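PDB 6KWS: methylglyoxal reductase (NADPH-dependent), which probably reduces methylglyoxal and related carbonyl compounds, using NADPH as the hydride donor. Local coordinates for residues F196-Q201 with Y321-S326; D177-K180 with N184-F187; V4-A9 with K19-K24; A128-A133 with R260-S265; L222-K225 with I230-S233. The protein carries 1 engineered substitution. One frame throughout, in Å; residues are numbered along the deposited sequence.

Interaction 1. Residues F196-Q201 with Y321-S326; sequences FVFGPQ and YNLEQS
Phe-198, last in the short strand 196-198, and Gly-199 just after it lie against Ser-326 and Leu-323 in the first turn of the C-terminal helix 323-337. Ser-326 OG sits beside the stem of the phenylalanine, 3.6 Å from Phe-198 CB. The same oxygen, Ser-326 OG, is 3.7 Å from Gly-199 N, a van der Waals neighbour rather than a hydrogen-bond partner. Leu-323 lies one turn earlier on this helix: its CD2 meets the rim of the aromatic ring near the ring plane, 4.2 Å from Phe-198 CD2. The Phe-198 torsion that sets CG beside its own backbone N (chi1 -68°) helps to place that rim against the leucine.

One shell out, the serine hydroxyl is hydrogen-bonded to Asp-239 OD2, so its polarity is met in this buried spot. The helix start is fixed by a capping box. Gln-325 N donates to Asn-322 OD1 over 2.9 Å in an almost straight bond (175°), and Asn-322 N returns a bond of 3.0 Å to a lone pair of Gln-325 OE1. Phe-198 is held by backbone bonds to Val-238 and Val-240, and its ring meets Phe-268 edge-to-face. Val-197 of this strand is an NADPH-binding residue, and Phe-12, another, lies close to Gly-199.

No hydrogen bond crosses between the two segments. The chemistry implies that the C-terminal helix meets this edge of the cofactor-binding sheet through non-polar packing, while the serine's polar end is served by Asp-239 of the neighbouring strand 234-239.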
# COMPACT_ATOMS: atom_id res chain seq x y z
N PHE A 196 -7.91 0.21 -1.89
CA PHE A 196 -7.94 -0.32 -0.53
C PHE A 196 -7.27 -1.69 -0.49
O PHE A 196 -7.60 -2.59 -1.27
CB PHE A 196 -9.37 -0.44 -0.01
CG PHE A 196 -10.05 0.86 0.18
CD1 PHE A 196 -9.69 1.71 1.22
CD2 PHE A 196 -11.07 1.25 -0.69
CE1 PHE A 196 -10.33 2.94 1.39
CE2 PHE A 196 -11.72 2.47 -0.53
CZ PHE A 196 -11.35 3.31 0.51
N VAL A 197 -6.31 -1.85 0.41
CA VAL A 197 -5.51 -3.06 0.46
C VAL A 197 -6.10 -4.01 1.49
O VAL A 197 -6.11 -3.72 2.69
CB VAL A 197 -4.04 -2.74 0.78
CG1 VAL A 197 -3.28 -4.03 0.87
CG2 VAL A 197 -3.45 -1.83 -0.28
N PHE A 198 -6.58 -5.16 1.03
CA PHE A 198 -7.12 -6.23 1.85
C PHE A 198 -6.09 -7.35 1.94
O PHE A 198 -5.05 -7.31 1.29
CB PHE A 198 -8.43 -6.77 1.27
CG PHE A 198 -9.57 -5.81 1.32
CD1 PHE A 198 -9.53 -4.72 2.15
CD2 PHE A 198 -10.69 -6.01 0.51
CE1 PHE A 198 -10.59 -3.82 2.19
CE2 PHE A 198 -11.76 -5.12 0.55
CZ PHE A 198 -11.72 -4.03 1.39
N GLY A 199 -6.42 -8.38 2.71
CA GLY A 199 -5.60 -9.56 2.75
C GLY A 199 -5.00 -9.78 4.12
O GLY A 199 -4.98 -8.89 4.96
N PRO A 200 -4.49 -10.99 4.35
CA PRO A 200 -3.90 -11.31 5.66
C PRO A 200 -2.55 -10.65 5.87
O PRO A 200 -1.86 -10.27 4.92
CB PRO A 200 -3.75 -12.82 5.59
CG PRO A 200 -3.39 -13.01 4.11
CD PRO A 200 -4.31 -12.09 3.39
N GLN A 201 -2.15 -10.55 7.14
CA GLN A 201 -0.77 -10.21 7.46
C GLN A 201 0.19 -11.38 7.21
O GLN A 201 -0.20 -12.55 7.21
CB GLN A 201 -0.67 -9.78 8.92
CG GLN A 201 -1.74 -8.82 9.31
CD GLN A 201 -1.23 -7.77 10.24
OE1 GLN A 201 -1.18 -7.98 11.46
NE2 GLN A 201 -0.82 -6.64 9.69
N TYR A 321 -5.50 -12.52 -6.65
CA TYR A 321 -6.57 -13.06 -5.81
C TYR A 321 -7.89 -12.35 -6.12
O TYR A 321 -7.91 -11.20 -6.58
CB TYR A 321 -6.24 -12.87 -4.34
CG TYR A 321 -5.10 -13.71 -3.82
CD1 TYR A 321 -5.34 -14.99 -3.36
CD2 TYR A 321 -3.80 -13.21 -3.76
CE1 TYR A 321 -4.31 -15.76 -2.87
CE2 TYR A 321 -2.76 -13.99 -3.27
CZ TYR A 321 -3.03 -15.26 -2.82
OH TYR A 321 -2.03 -16.08 -2.31
N ASN A 322 -9.01 -13.02 -5.85
CA ASN A 322 -10.31 -12.37 -6.00
C ASN A 322 -10.86 -11.99 -4.62
O ASN A 322 -10.25 -12.28 -3.58
CB ASN A 322 -11.28 -13.25 -6.78
CG ASN A 322 -11.62 -14.57 -6.06
OD1 ASN A 322 -11.78 -14.62 -4.83
ND2 ASN A 322 -11.76 -15.63 -6.84
N LEU A 323 -12.03 -11.33 -4.61
CA LEU A 323 -12.61 -10.85 -3.36
C LEU A 323 -12.77 -11.98 -2.35
O LEU A 323 -12.36 -11.85 -1.18
CB LEU A 323 -13.95 -10.17 -3.59
CG LEU A 323 -14.23 -8.82 -2.91
CD1 LEU A 323 -15.65 -8.73 -2.44
CD2 LEU A 323 -13.26 -8.47 -1.79
N GLU A 324 -13.37 -13.10 -2.77
CA GLU A 324 -13.66 -14.17 -1.81
C GLU A 324 -12.38 -14.73 -1.19
O GLU A 324 -12.31 -14.91 0.02
CB GLU A 324 -14.49 -15.28 -2.47
CG GLU A 324 -14.73 -16.56 -1.60
CD GLU A 324 -13.57 -17.58 -1.63
OE1 GLU A 324 -13.17 -18.08 -0.54
OE2 GLU A 324 -13.04 -17.86 -2.74
N GLN A 325 -11.36 -15.01 -2.01
CA GLN A 325 -10.11 -15.50 -1.43
C GLN A 325 -9.54 -14.48 -0.46
O GLN A 325 -9.20 -14.81 0.68
CB GLN A 325 -9.09 -15.80 -2.53
CG GLN A 325 -9.68 -16.56 -3.67
CD GLN A 325 -8.69 -16.85 -4.75
OE1 GLN A 325 -8.29 -15.96 -5.51
NE2 GLN A 325 -8.27 -18.11 -4.85
N SER A 326 -9.46 -13.23 -0.90
CA SER A 326 -8.83 -12.19 -0.09
C SER A 326 -9.59 -11.99 1.21
O SER A 326 -8.98 -11.95 2.30
CB SER A 326 -8.76 -10.90 -0.90
OG SER A 326 -7.89 -9.96 -0.29

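Interaction 2. Residues D177-K180 with N184-F187; sequences DFIK and NVKF
The Phe-187 ring has the methyl Val-185 CG1 over the centre of one face, 4.1 Å above the ring plane, and meets Ile-179 CG2 obliquely at CE1. This last approach, Phe-187 CE1 to Ile-179 CG2 at 3.9 Å, is the closest between side chains of the two segments. The second ring, that of Phe-178, starts off pointing past the loop but ends nearer to it, and touches Leu-108 and Gln-109 of helix 92-114. Ile-111 of that same helix touches Phe-187, so both aromatic residues are shared with a neighbouring element.

Ile-179 is the hub on the helical side. Its chi1 of 62° puts CG1 in the crowded position between backbone N and carbonyl carbon and leaves CG2 as the branch presented to the loop. That one methyl serves two partners: besides the ring, Ile-179 CG2 lies 4.3 Å from Val-185 CG1. The other valine branch turns to the helix backbone, with Val-185 CG2 4.0 Å from Ile-179 O. Both valine methyls are therefore used, one against the face of the aromatic ring and one at the carbonyl.

These residues form the tight connection by which helix 160-181 returns to strand 188-194 in the alpha/beta Rossmann fold. The helix ends, the chain passes Asn-184 with a positive phi (69°), and Val-185 and Phe-187 then fold back over the last turn. No hydrogen bond links the two segments here; the hold is aliphatic and aromatic. Lys-186, between the two apolar residues, stays exposed, with its NZ making a weak bond to Asn-116 O.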
# COMPACT_ATOMS: atom_id res chain seq x y z
N ASP A 177 8.24 15.26 -9.82
CA ASP A 177 8.95 16.53 -9.92
C ASP A 177 10.44 16.33 -9.70
O ASP A 177 11.26 16.90 -10.42
CB ASP A 177 8.41 17.56 -8.92
CG ASP A 177 7.05 18.11 -9.33
OD1 ASP A 177 6.48 18.92 -8.55
OD2 ASP A 177 6.55 17.72 -10.41
N PHE A 178 10.82 15.49 -8.73
CA PHE A 178 12.23 15.38 -8.40
C PHE A 178 13.01 14.84 -9.57
O PHE A 178 14.03 15.41 -9.97
CB PHE A 178 12.43 14.51 -7.17
CG PHE A 178 13.88 14.41 -6.75
CD1 PHE A 178 14.75 13.54 -7.40
CD2 PHE A 178 14.37 15.21 -5.73
CE1 PHE A 178 16.08 13.47 -7.03
CE2 PHE A 178 15.70 15.13 -5.36
CZ PHE A 178 16.56 14.26 -6.01
N ILE A 179 12.57 13.73 -10.14
CA ILE A 179 13.38 13.12 -11.18
C ILE A 179 13.27 13.90 -12.48
O ILE A 179 14.20 13.89 -13.30
CB ILE A 179 13.02 11.64 -11.37
CG1 ILE A 179 11.57 11.52 -11.81
CG2 ILE A 179 13.23 10.89 -10.06
CD1 ILE A 179 11.38 10.67 -13.02
N LYS A 180 12.15 14.59 -12.72
CA LYS A 180 12.06 15.35 -13.95
C LYS A 180 12.77 16.71 -13.83
O LYS A 180 13.25 17.24 -14.84
CB LYS A 180 10.61 15.52 -14.38
CG LYS A 180 10.06 14.32 -15.15
CD LYS A 180 8.57 14.11 -14.90
CE LYS A 180 8.08 12.80 -15.49
NZ LYS A 180 8.71 12.56 -16.81
N ASN A 184 21.27 14.66 -13.91
CA ASN A 184 22.22 13.62 -13.49
C ASN A 184 21.55 12.38 -12.90
O ASN A 184 22.27 11.49 -12.39
CB ASN A 184 23.21 14.12 -12.41
CG ASN A 184 24.20 15.17 -12.92
OD1 ASN A 184 24.50 15.24 -14.11
ND2 ASN A 184 24.73 15.98 -11.99
N VAL A 185 20.22 12.29 -12.94
CA VAL A 185 19.51 11.27 -12.18
C VAL A 185 19.85 9.89 -12.72
O VAL A 185 19.56 9.57 -13.87
CB VAL A 185 18.00 11.51 -12.23
CG1 VAL A 185 17.28 10.43 -11.45
CG2 VAL A 185 17.68 12.89 -11.68
N LYS A 186 20.46 9.05 -11.87
CA LYS A 186 20.99 7.77 -12.30
C LYS A 186 19.99 6.63 -12.20
O LYS A 186 20.19 5.58 -12.82
CB LYS A 186 22.24 7.42 -11.49
CG LYS A 186 23.42 8.37 -11.71
CD LYS A 186 24.65 7.97 -10.88
CE LYS A 186 24.86 8.86 -9.64
NZ LYS A 186 25.49 8.15 -8.47
N PHE A 187 18.90 6.80 -11.46
CA PHE A 187 17.95 5.72 -11.26
C PHE A 187 16.64 6.01 -11.97
O PHE A 187 16.26 7.16 -12.15
CB PHE A 187 17.67 5.47 -9.77
CG PHE A 187 17.26 6.71 -9.01
CD1 PHE A 187 15.93 7.11 -8.96
CD2 PHE A 187 18.20 7.46 -8.33
CE1 PHE A 187 15.55 8.25 -8.26
CE2 PHE A 187 17.82 8.59 -7.62
CZ PHE A 187 16.51 8.98 -7.58

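Interaction 3. Residues V4-A9 with K19-K24; sequences VIVSGA and KQLLAK
Leu-21 reaches from helix 12-23 to the sheet and sets one methyl, CD1, between Val-4 and Val-6 of strand 3-7. The spacing is even: Leu-21 CD1 lies 3.7 Å from Val-4 CG1, and Leu-21 CD1 is likewise 3.7 Å from Val-6 CG2. The two approaches differ in kind. Val-4 crosses the leucine at about a right angle, with Val-4 CB also near, at 4.1 Å from Leu-21 CD1, whereas Val-6 and Leu-21 meet tip to tip. The branches differ too: Val-4 uses the methyl anti to its backbone N (chi1 177°), and Val-6 the one beside its N. Ile-5, between the two valines, points away from the helix, to the other side of the sheet. This is the dense part of the contact, wholly buried, and Leu-79 of the adjacent strand 75-80 packs on Val-4, Val-6 and Leu-21 alike.

Strand 3-7 and helix 12-23 open the first beta-alpha-beta unit of the Rossmann fold, completed by strand 27-32. Thr-10 lies in the turn between them, and Phe-12 and Ile-13 open the helix; all three bind NADPH. Gly-8, with a positive phi of 63°, begins that turn, and Leu-81, a further cofactor-binding residue, lies near Val-6.

Away from Leu-21 the helix turns toward other partners and solvent. Gln-20 faces helix 240-252 and gives its NE2 to Arg-241 O, while Lys-19 sends NZ to Ser-202 O. Ala-23 and Lys-24 are exposed where the chain leaves this region, and there Lys-24 N bonds to Leu-21 O over 3.1 Å.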
# COMPACT_ATOMS: atom_id res chain seq x y z
N VAL A 4 18.74 -5.42 -2.00
CA VAL A 4 17.58 -4.55 -2.05
C VAL A 4 17.39 -3.89 -0.70
O VAL A 4 17.38 -4.58 0.33
CB VAL A 4 16.31 -5.33 -2.45
CG1 VAL A 4 15.12 -4.41 -2.42
CG2 VAL A 4 16.49 -5.92 -3.84
N ILE A 5 17.20 -2.57 -0.69
CA ILE A 5 16.84 -1.83 0.52
C ILE A 5 15.34 -1.62 0.54
O ILE A 5 14.74 -1.16 -0.44
CB ILE A 5 17.57 -0.49 0.60
CG1 ILE A 5 19.07 -0.67 0.42
CG2 ILE A 5 17.27 0.16 1.95
CD1 ILE A 5 19.85 0.64 0.54
N VAL A 6 14.72 -1.94 1.68
CA VAL A 6 13.29 -1.79 1.86
C VAL A 6 13.07 -0.95 3.11
O VAL A 6 13.47 -1.36 4.20
CB VAL A 6 12.58 -3.15 1.99
CG1 VAL A 6 11.10 -2.93 2.29
CG2 VAL A 6 12.77 -4.01 0.70
N SER A 7 12.45 0.21 2.95
CA SER A 7 12.16 1.05 4.10
C SER A 7 10.83 0.67 4.72
O SER A 7 9.90 0.26 4.02
CB SER A 7 12.13 2.53 3.71
OG SER A 7 11.08 2.75 2.79
N GLY A 8 10.73 0.85 6.04
CA GLY A 8 9.52 0.52 6.76
C GLY A 8 9.19 -0.95 6.68
O GLY A 8 8.05 -1.33 6.39
N ALA A 9 10.19 -1.80 6.96
CA ALA A 9 10.12 -3.22 6.65
C ALA A 9 9.13 -4.00 7.51
O ALA A 9 8.82 -5.16 7.18
CB ALA A 9 11.51 -3.84 6.77
N LYS A 19 9.15 -11.04 2.54
CA LYS A 19 8.99 -12.48 2.39
C LYS A 19 9.19 -12.91 0.94
O LYS A 19 9.91 -13.87 0.65
CB LYS A 19 7.61 -12.91 2.89
CG LYS A 19 7.38 -14.40 2.84
CD LYS A 19 5.92 -14.79 3.01
CE LYS A 19 5.32 -14.23 4.32
NZ LYS A 19 4.48 -15.21 5.09
N GLN A 20 8.56 -12.20 0.00
CA GLN A 20 8.73 -12.58 -1.39
C GLN A 20 10.15 -12.32 -1.88
O GLN A 20 10.70 -13.14 -2.63
CB GLN A 20 7.71 -11.85 -2.26
CG GLN A 20 6.28 -12.09 -1.84
CD GLN A 20 5.34 -11.74 -2.95
OE1 GLN A 20 5.75 -11.65 -4.11
NE2 GLN A 20 4.08 -11.52 -2.62
N LEU A 21 10.75 -11.19 -1.48
CA LEU A 21 12.14 -10.94 -1.84
C LEU A 21 13.06 -12.04 -1.32
O LEU A 21 13.92 -12.53 -2.06
CB LEU A 21 12.59 -9.57 -1.31
CG LEU A 21 12.27 -8.30 -2.12
CD1 LEU A 21 12.74 -7.08 -1.36
CD2 LEU A 21 12.88 -8.33 -3.53
N LEU A 22 12.91 -12.45 -0.06
CA LEU A 22 13.78 -13.50 0.49
C LEU A 22 13.67 -14.79 -0.31
O LEU A 22 14.68 -15.48 -0.53
CB LEU A 22 13.45 -13.80 1.94
CG LEU A 22 13.87 -12.75 2.95
CD1 LEU A 22 13.44 -13.22 4.33
CD2 LEU A 22 15.39 -12.47 2.87
N ALA A 23 12.46 -15.13 -0.75
CA ALA A 23 12.25 -16.37 -1.48
C ALA A 23 12.79 -16.33 -2.91
O ALA A 23 12.81 -17.37 -3.56
CB ALA A 23 10.76 -16.72 -1.52
N LYS A 24 13.19 -15.17 -3.41
CA LYS A 24 13.91 -15.07 -4.67
C LYS A 24 15.41 -14.85 -4.45
O LYS A 24 16.10 -14.36 -5.34
CB LYS A 24 13.31 -13.96 -5.54
CG LYS A 24 11.97 -14.32 -6.18
CD LYS A 24 11.17 -13.10 -6.66
CE LYS A 24 10.74 -13.27 -8.11
NZ LYS A 24 9.36 -12.77 -8.40

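Interaction 4. Residues A128-A133 with R260-S265; sequences AAISTA and RILLNS
Ile-130, Arg-260 and Leu-262 bury most of this contact, with Ile-130 lying across Arg-260 and Leu-262 of strand 260-269. Ile-130 CG1 lies 3.6 Å from Arg-260 NH2, and the two side chains slide past each other in opposite directions. The terminal methyl, Ile-130 CD1, stands 4.3 Å above the plane of the Arg-260 guanidinium, offset toward the rim. That methyl also meets the leucine: Ile-130 CD1 is 3.6 Å from Leu-262 CG, and the branch CD1 of Leu-262 lies 3.9 Å from Ile-130 CD1.

Arg-260 bends at chi3 (92°), which turns the guanidinium toward Ala-129 and Ile-130. Its rim meets the carbonyl of Ala-129, where Arg-260 NH2 gives a weak hydrogen bond of 3.3 Å to Ala-129 O, N-H...O angle 145°. Its stronger partners lie outside the two segments: Glu-172 of helix 160-181 forms a salt bridge with NE, and NH1 is hydrogen-bonded to Glu-145 O and Asp-147 O.

Lys-168, an NADPH-binding residue one helical turn before Glu-172, lies about 5 Å from Ala-129 between side chains. The loop after strand 120-124 thus runs beside the cofactor site of this Rossmann-type reductase. A buried cation with a carboxylate on one nitrogen and carbonyl oxygens on the others probably keeps its charge. The chemistry implies that the arginine links its strand firmly to Glu-172 and the 145-147 carbonyls but only weakly to Ala-129, while Ile-130 packs on one face of the guanidinium.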
# COMPACT_ATOMS: atom_id res chain seq x y z
N ALA A 128 -5.52 6.86 -4.50
CA ALA A 128 -5.94 8.21 -4.16
C ALA A 128 -5.18 9.28 -4.93
O ALA A 128 -5.67 10.40 -5.05
CB ALA A 128 -5.78 8.45 -2.66
N ALA A 129 -3.97 8.98 -5.42
CA ALA A 129 -3.28 9.96 -6.26
C ALA A 129 -3.75 9.89 -7.70
O ALA A 129 -3.41 10.78 -8.49
CB ALA A 129 -1.77 9.75 -6.19
N ILE A 130 -4.53 8.88 -8.06
CA ILE A 130 -5.02 8.74 -9.42
C ILE A 130 -6.41 9.34 -9.60
O ILE A 130 -6.69 9.96 -10.62
CB ILE A 130 -5.00 7.25 -9.83
CG1 ILE A 130 -3.56 6.72 -9.83
CG2 ILE A 130 -5.61 7.11 -11.18
CD1 ILE A 130 -3.39 5.36 -10.51
N SER A 131 -7.32 9.18 -8.63
CA SER A 131 -8.73 9.40 -8.89
C SER A 131 -9.24 10.66 -8.18
O SER A 131 -9.15 10.78 -6.95
CB SER A 131 -9.56 8.18 -8.49
OG SER A 131 -9.55 7.99 -7.10
N THR A 132 -9.79 11.58 -8.97
CA THR A 132 -10.53 12.72 -8.44
C THR A 132 -11.89 12.24 -7.93
O THR A 132 -12.57 11.46 -8.61
CB THR A 132 -10.69 13.77 -9.55
OG1 THR A 132 -9.42 14.05 -10.14
CG2 THR A 132 -11.27 15.03 -9.01
N ALA A 133 -12.29 12.71 -6.74
CA ALA A 133 -13.54 12.23 -6.15
C ALA A 133 -14.72 12.33 -7.12
O ALA A 133 -15.51 11.38 -7.24
CB ALA A 133 -13.85 13.01 -4.87
N ARG A 260 3.63 4.46 -13.65
CA ARG A 260 2.71 4.41 -12.52
C ARG A 260 1.85 3.18 -12.68
O ARG A 260 1.11 3.07 -13.66
CB ARG A 260 1.81 5.63 -12.47
CG ARG A 260 2.48 6.95 -12.32
CD ARG A 260 1.40 7.99 -12.49
NE ARG A 260 0.79 8.39 -11.23
CZ ARG A 260 -0.46 8.83 -11.12
NH1 ARG A 260 -1.24 8.90 -12.21
NH2 ARG A 260 -0.94 9.19 -9.93
N ILE A 261 1.93 2.25 -11.74
CA ILE A 261 1.24 0.98 -11.88
C ILE A 261 0.03 0.99 -10.96
O ILE A 261 0.17 1.08 -9.73
CB ILE A 261 2.18 -0.20 -11.61
CG1 ILE A 261 3.24 -0.28 -12.71
CG2 ILE A 261 1.45 -1.48 -11.72
CD1 ILE A 261 4.64 -0.37 -12.20
N LEU A 262 -1.15 0.91 -11.55
CA LEU A 262 -2.38 0.86 -10.78
C LEU A 262 -2.61 -0.57 -10.28
O LEU A 262 -2.56 -1.53 -11.06
CB LEU A 262 -3.54 1.35 -11.65
CG LEU A 262 -4.72 2.09 -11.05
CD1 LEU A 262 -5.64 2.64 -12.16
CD2 LEU A 262 -5.48 1.16 -10.13
N LEU A 263 -2.84 -0.72 -8.98
CA LEU A 263 -3.10 -2.04 -8.40
C LEU A 263 -4.52 -2.06 -7.90
O LEU A 263 -4.84 -1.49 -6.84
CB LEU A 263 -2.10 -2.40 -7.31
CG LEU A 263 -1.23 -3.37 -8.11
CD1 LEU A 263 -0.12 -2.61 -8.84
CD2 LEU A 263 -0.74 -4.57 -7.34
N ASN A 264 -5.38 -2.72 -8.67
CA ASN A 264 -6.78 -2.87 -8.32
C ASN A 264 -7.30 -4.17 -8.92
O ASN A 264 -7.17 -4.41 -10.12
CB ASN A 264 -7.61 -1.69 -8.80
CG ASN A 264 -9.06 -1.79 -8.34
OD1 ASN A 264 -9.39 -1.44 -7.22
ND2 ASN A 264 -9.93 -2.30 -9.20
N SER A 265 -7.89 -4.99 -8.06
CA SER A 265 -8.51 -6.24 -8.46
C SER A 265 -10.00 -6.12 -8.76
O SER A 265 -10.54 -6.97 -9.47
CB SER A 265 -8.31 -7.25 -7.34
OG SER A 265 -8.65 -8.55 -7.78

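Interaction 5. Residues L222-K225 with I230-S233; sequences LKLK and IPAS
Leu-224 has CG beside its backbone N (chi1 -57°) and an extended second torsion (chi2 -179°), which together carry CD1 across to the proline ring at Pro-231. The contact is made by that one branch: Leu-224 CD1 meets Pro-231 CD at 3.7 Å, the two side chains reaching toward each other tip to tip. Just before the ring, the backbone of Ile-230 is grazed, with Leu-224 CD1 4.5 Å from Ile-230 CA. The leucine methyl therefore sits near the junction of the two residues, against Pro-231 CD, the ring carbon bonded to the proline nitrogen. No hydrogen bond crosses the contact.

The isoleucine side chain turns instead to helix 270-280, touching Ser-270, Gln-271 and Val-274. Pro-289, in another loop, packs on both Leu-224 and Ile-230 and so bridges the two sides of the contact. Within the second segment, Ser-233 OG donates back to Ala-232 O over 2.8 Å, from 37° above the carbonyl plane. On the other side, Lys-225 N is hydrogen-bonded to Asp-228 OD1 in the intervening residues.

All touching residues are partly exposed, and the area they bury is small. The arrangement is that of a surface loop pinched together by a leucine and a proline: the irregular connection that leads from helix 216-222 into strand 234-239 of the central sheet, away from the known cofactor-binding residues.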
# COMPACT_ATOMS: atom_id res chain seq x y z
N LEU A 222 -16.81 -7.71 11.47
CA LEU A 222 -16.87 -8.78 12.46
C LEU A 222 -17.32 -8.32 13.83
O LEU A 222 -17.66 -9.16 14.66
CB LEU A 222 -15.51 -9.47 12.59
CG LEU A 222 -15.00 -10.15 11.32
CD1 LEU A 222 -13.65 -10.78 11.51
CD2 LEU A 222 -16.01 -11.17 10.87
N LYS A 223 -17.34 -7.02 14.10
CA LYS A 223 -17.78 -6.53 15.40
C LYS A 223 -19.23 -6.06 15.40
O LYS A 223 -19.67 -5.47 16.38
CB LYS A 223 -16.88 -5.39 15.87
CG LYS A 223 -15.42 -5.78 15.96
CD LYS A 223 -14.63 -4.59 16.42
CE LYS A 223 -13.19 -4.68 15.97
NZ LYS A 223 -12.69 -3.30 15.73
N LEU A 224 -19.98 -6.31 14.34
CA LEU A 224 -21.38 -5.94 14.31
C LEU A 224 -22.25 -7.03 14.92
O LEU A 224 -21.97 -8.23 14.78
CB LEU A 224 -21.83 -5.65 12.88
CG LEU A 224 -20.99 -4.58 12.20
CD1 LEU A 224 -21.49 -4.33 10.78
CD2 LEU A 224 -20.99 -3.30 13.04
N LYS A 225 -23.32 -6.60 15.62
CA LYS A 225 -24.42 -7.41 16.16
C LYS A 225 -25.51 -7.60 15.09
O LYS A 225 -25.67 -6.75 14.21
CB LYS A 225 -25.00 -6.74 17.40
CG LYS A 225 -23.96 -6.10 18.33
CD LYS A 225 -24.52 -5.91 19.74
CE LYS A 225 -23.48 -6.28 20.82
NZ LYS A 225 -23.25 -7.74 21.02
N ILE A 230 -25.39 -2.00 8.33
CA ILE A 230 -24.09 -2.30 7.73
C ILE A 230 -23.44 -0.99 7.31
O ILE A 230 -24.10 -0.17 6.67
CB ILE A 230 -24.28 -3.23 6.54
CG1 ILE A 230 -24.81 -4.58 7.04
CG2 ILE A 230 -22.99 -3.32 5.73
CD1 ILE A 230 -25.23 -5.49 5.93
N PRO A 231 -22.16 -0.77 7.62
CA PRO A 231 -21.54 0.51 7.24
C PRO A 231 -21.61 0.72 5.74
O PRO A 231 -21.73 -0.22 4.95
CB PRO A 231 -20.09 0.37 7.71
CG PRO A 231 -20.07 -0.80 8.63
CD PRO A 231 -21.16 -1.71 8.15
N ALA A 232 -21.59 1.99 5.35
CA ALA A 232 -21.35 2.32 3.96
C ALA A 232 -19.83 2.40 3.78
O ALA A 232 -19.14 3.10 4.53
CB ALA A 232 -22.04 3.62 3.57
N SER A 233 -19.32 1.62 2.84
CA SER A 233 -17.92 1.63 2.49
C SER A 233 -17.87 1.08 1.09
O SER A 233 -18.50 0.05 0.82
CB SER A 233 -17.06 0.77 3.42
OG SER A 233 -16.95 1.37 4.70

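Along the chain, interaction 3 comes first, in the opening beta-alpha-beta unit. Interactions 2 and 5 are short-range contacts that both fall within the span between the segments of interaction 4, and interactions 4 and 1 interleave. Interactions 1, 3 and 4 reach the same mixed sheet, through strands 196-198, 3-7 and 260-269. Interactions 1 and 4, with centres 17 Å apart, meet directly: Tyr-321 O lies 3.0 Å from Ser-265 OG, a probable hydrogen bond. Interactions 2 and 5 are peripheral, 45 Å apart between centres and on opposite sides of the chain's centre. Interactions 1, 3 and 4 lie beside NADPH-binding residues such as Val-197, Leu-81 and Lys-168, while interactions 2 and 5 shape outlying connections.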